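PDB 2FEX: conserved hypothetical protein from Agrobacterium tumefaciens, which is of unknown function but belongs to the DJ-1/PfpI family, whose members include chaperones, proteases and glyoxalase-like enzymes. Local coordinates for residues L113-T119 with D147-A153. Residues are numbered along the deposited sequence; the frame is centred on the assembly and turned at random. Where two conformers were deposited one is given.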
loop_
_atom_site.group_PDB
_atom_site.type_symbol
_atom_site.label_atom_id
_atom_site.label_comp_id
_atom_site.label_asym_id
_atom_site.label_seq_id
_atom_site.Cartn_x
_atom_site.Cartn_y
_atom_site.Cartn_z
ATOM N N LEU A 113 -13.792 -15.943 14.740
ATOM C CA LEU A 113 -14.336 -14.705 15.342
ATOM C C LEU A 113 -15.493 -14.986 16.318
ATOM O O LEU A 113 -16.126 -14.059 16.789
ATOM C CB LEU A 113 -14.799 -13.726 14.254
ATOM C CG LEU A 113 -13.779 -13.430 13.183
ATOM C CD1 LEU A 113 -14.298 -12.368 12.167
ATOM C CD2 LEU A 113 -12.445 -13.002 13.831
ATOM N N ASN A 114 -15.815 -16.265 16.576
ATOM C CA ASN A 114 -17.036 -16.567 17.373
ATOM C C ASN A 114 -16.976 -16.089 18.834
ATOM O O ASN A 114 -18.023 -15.787 19.434
ATOM C CB ASN A 114 -17.328 -18.060 17.367
ATOM C CG ASN A 114 -17.815 -18.586 16.002
ATOM O OD1 ASN A 114 -17.977 -17.830 15.024
ATOM N ND2 ASN A 114 -17.999 -19.938 15.921
ATOM N N ASP A 115 -15.755 -16.086 19.381
ATOM C CA ASP A 115 -15.419 -15.981 20.781
ATOM C C ASP A 115 -14.540 -14.759 21.129
ATOM O O ASP A 115 -14.043 -14.670 22.246
ATOM C CB ASP A 115 -14.624 -17.259 21.132
ATOM C CG ASP A 115 -13.329 -17.440 20.262
ATOM O OD1 ASP A 115 -13.243 -17.077 19.022
ATOM O OD2 ASP A 115 -12.356 -17.987 20.847
ATOM N N VAL A 116 -14.262 -13.895 20.153
ATOM C CA VAL A 116 -13.387 -12.748 20.378
ATOM C C VAL A 116 -14.010 -11.488 19.840
ATOM O O VAL A 116 -14.767 -11.529 18.855
ATOM C CB VAL A 116 -11.989 -12.927 19.726
ATOM C CG1 VAL A 116 -11.249 -14.091 20.440
ATOM C CG2 VAL A 116 -12.109 -13.169 18.206
ATOM N N ALA A 117 -13.641 -10.365 20.449
ATOM C CA ALA A 117 -14.052 -9.058 19.937
ATOM C C ALA A 117 -13.378 -8.881 18.568
ATOM O O ALA A 117 -12.229 -9.318 18.369
ATOM C CB ALA A 117 -13.648 -7.940 20.905
ATOM N N HIS A 118 -14.105 -8.270 17.627
ATOM C CA HIS A 118 -13.580 -8.127 16.242
ATOM C C HIS A 118 -14.393 -7.063 15.505
ATOM O O HIS A 118 -15.389 -6.557 16.023
ATOM C CB HIS A 118 -13.720 -9.449 15.496
ATOM C CG HIS A 118 -15.150 -9.928 15.408
ATOM N ND1 HIS A 118 -15.733 -10.748 16.358
ATOM C CD2 HIS A 118 -16.118 -9.636 14.510
ATOM C CE1 HIS A 118 -17.016 -10.916 16.064
ATOM N NE2 HIS A 118 -17.280 -10.239 14.951
ATOM N N THR A 119 -13.936 -6.715 14.300
ATOM C CA THR A 119 -14.692 -5.835 13.446
ATOM C C THR A 119 -14.486 -6.340 11.997
ATOM O O THR A 119 -14.054 -7.497 11.775
ATOM C CB THR A 119 -14.286 -4.355 13.632
ATOM O OG1 THR A 119 -15.218 -3.475 12.962
ATOM C CG2 THR A 119 -12.819 -4.108 13.150
ATOM N N ASP A 147 -8.164 -8.855 19.873
ATOM C CA ASP A 147 -8.645 -9.595 21.042
ATOM C C ASP A 147 -8.350 -11.088 20.851
ATOM O O ASP A 147 -8.532 -11.645 19.758
ATOM C CB ASP A 147 -10.153 -9.407 21.206
ATOM C CG ASP A 147 -10.671 -9.937 22.543
ATOM O OD1 ASP A 147 -9.986 -9.738 23.590
ATOM O OD2 ASP A 147 -11.733 -10.573 22.557
ATOM N N GLY A 148 -7.914 -11.748 21.922
ATOM C CA GLY A 148 -7.728 -13.193 21.896
ATOM C C GLY A 148 -6.764 -13.704 20.834
ATOM O O GLY A 148 -6.895 -14.850 20.406
ATOM N N GLY A 149 -5.800 -12.869 20.447
ATOM C CA GLY A 149 -4.814 -13.243 19.393
ATOM C C GLY A 149 -5.350 -13.140 17.987
ATOM O O GLY A 149 -4.782 -13.716 17.051
ATOM N N VAL A 150 -6.449 -12.403 17.809
ATOM C CA VAL A 150 -7.003 -12.189 16.482
ATOM C C VAL A 150 -7.149 -10.681 16.271
ATOM O O VAL A 150 -7.753 -9.960 17.080
ATOM C CB VAL A 150 -8.422 -12.860 16.385
ATOM C CG1 VAL A 150 -9.116 -12.532 15.027
ATOM C CG2 VAL A 150 -8.302 -14.389 16.582
ATOM N N VAL A 151 -6.596 -10.200 15.169
ATOM C CA VAL A 151 -6.712 -8.796 14.817
ATOM C C VAL A 151 -7.594 -8.705 13.549
ATOM O O VAL A 151 -7.384 -9.435 12.564
ATOM C CB VAL A 151 -5.324 -8.187 14.513
ATOM C CG1 VAL A 151 -5.481 -6.756 13.910
ATOM C CG2 VAL A 151 -4.506 -8.110 15.859
ATOM N N THR A 152 -8.568 -7.806 13.569
ATOM C CA THR A 152 -9.430 -7.599 12.424
ATOM C C THR A 152 -9.582 -6.090 12.144
ATOM O O THR A 152 -9.393 -5.265 13.021
ATOM C CB THR A 152 -10.832 -8.260 12.631
ATOM O OG1 THR A 152 -11.354 -7.830 13.901
ATOM C CG2 THR A 152 -10.700 -9.825 12.546
ATOM N N ALA A 153 -9.913 -5.771 10.887
ATOM C CA ALA A 153 -10.128 -4.388 10.452
ATOM C C ALA A 153 -10.902 -4.356 9.169
ATOM O O ALA A 153 -10.936 -5.335 8.407
ATOM C CB ALA A 153 -8.773 -3.731 10.213
HETATM O O HOH W 1 -10.394 -9.173 16.217
#
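T152 and D147 each offer a side-chain oxygen to a backbone N-H of the loop 113-119. T152 OG1 accepts from T119 N at 2.8 Å, with an N-H...O angle of 164°. With chi1 at 51° the T152 hydroxyl sits between the backbone N and carbonyl carbon, facing T119 N, while the CG2 branch of T152 turns to L113. There the two side chains meet tip to tip, CD2 of L113 lying 3.8 Å from CG2 of T152. D147 OD2 accepts the N-H of A117 at 2.9 Å on the anti side of the carboxylate, 16° out of its plane. OD2 also lies against CA and CB of V116.

D147 opens a type I' turn, closed at V150, that links the antiparallel strands 145-147 and 150-153. Both G148 and G149 take positive phi in it. The strands form one margin of the mixed sheet of this DJ-1/PfpI fold, and strand 150-153 runs parallel to 96-100.

The side chains of L113 and V150 cross at about a right angle, with L113 CD2 3.6 Å from V150 CG1. V116 and V150 cross likewise, V116 CG2 meeting V150 CB at 4.1 Å. V116 CG1 lies over G148 CA at 3.9 Å. A water between the segments is hydrogen-bonded to A117 O, V150 O and T152 OG1.

H118 turns its ring from the strand. ND1 donates in the ring plane to V116 O at 2.8 Å, while NE2 is hydrogen-bonded to Y132 OH. These two bonds fix the rotation of the imidazole, and L113 CB covers part of one ring face.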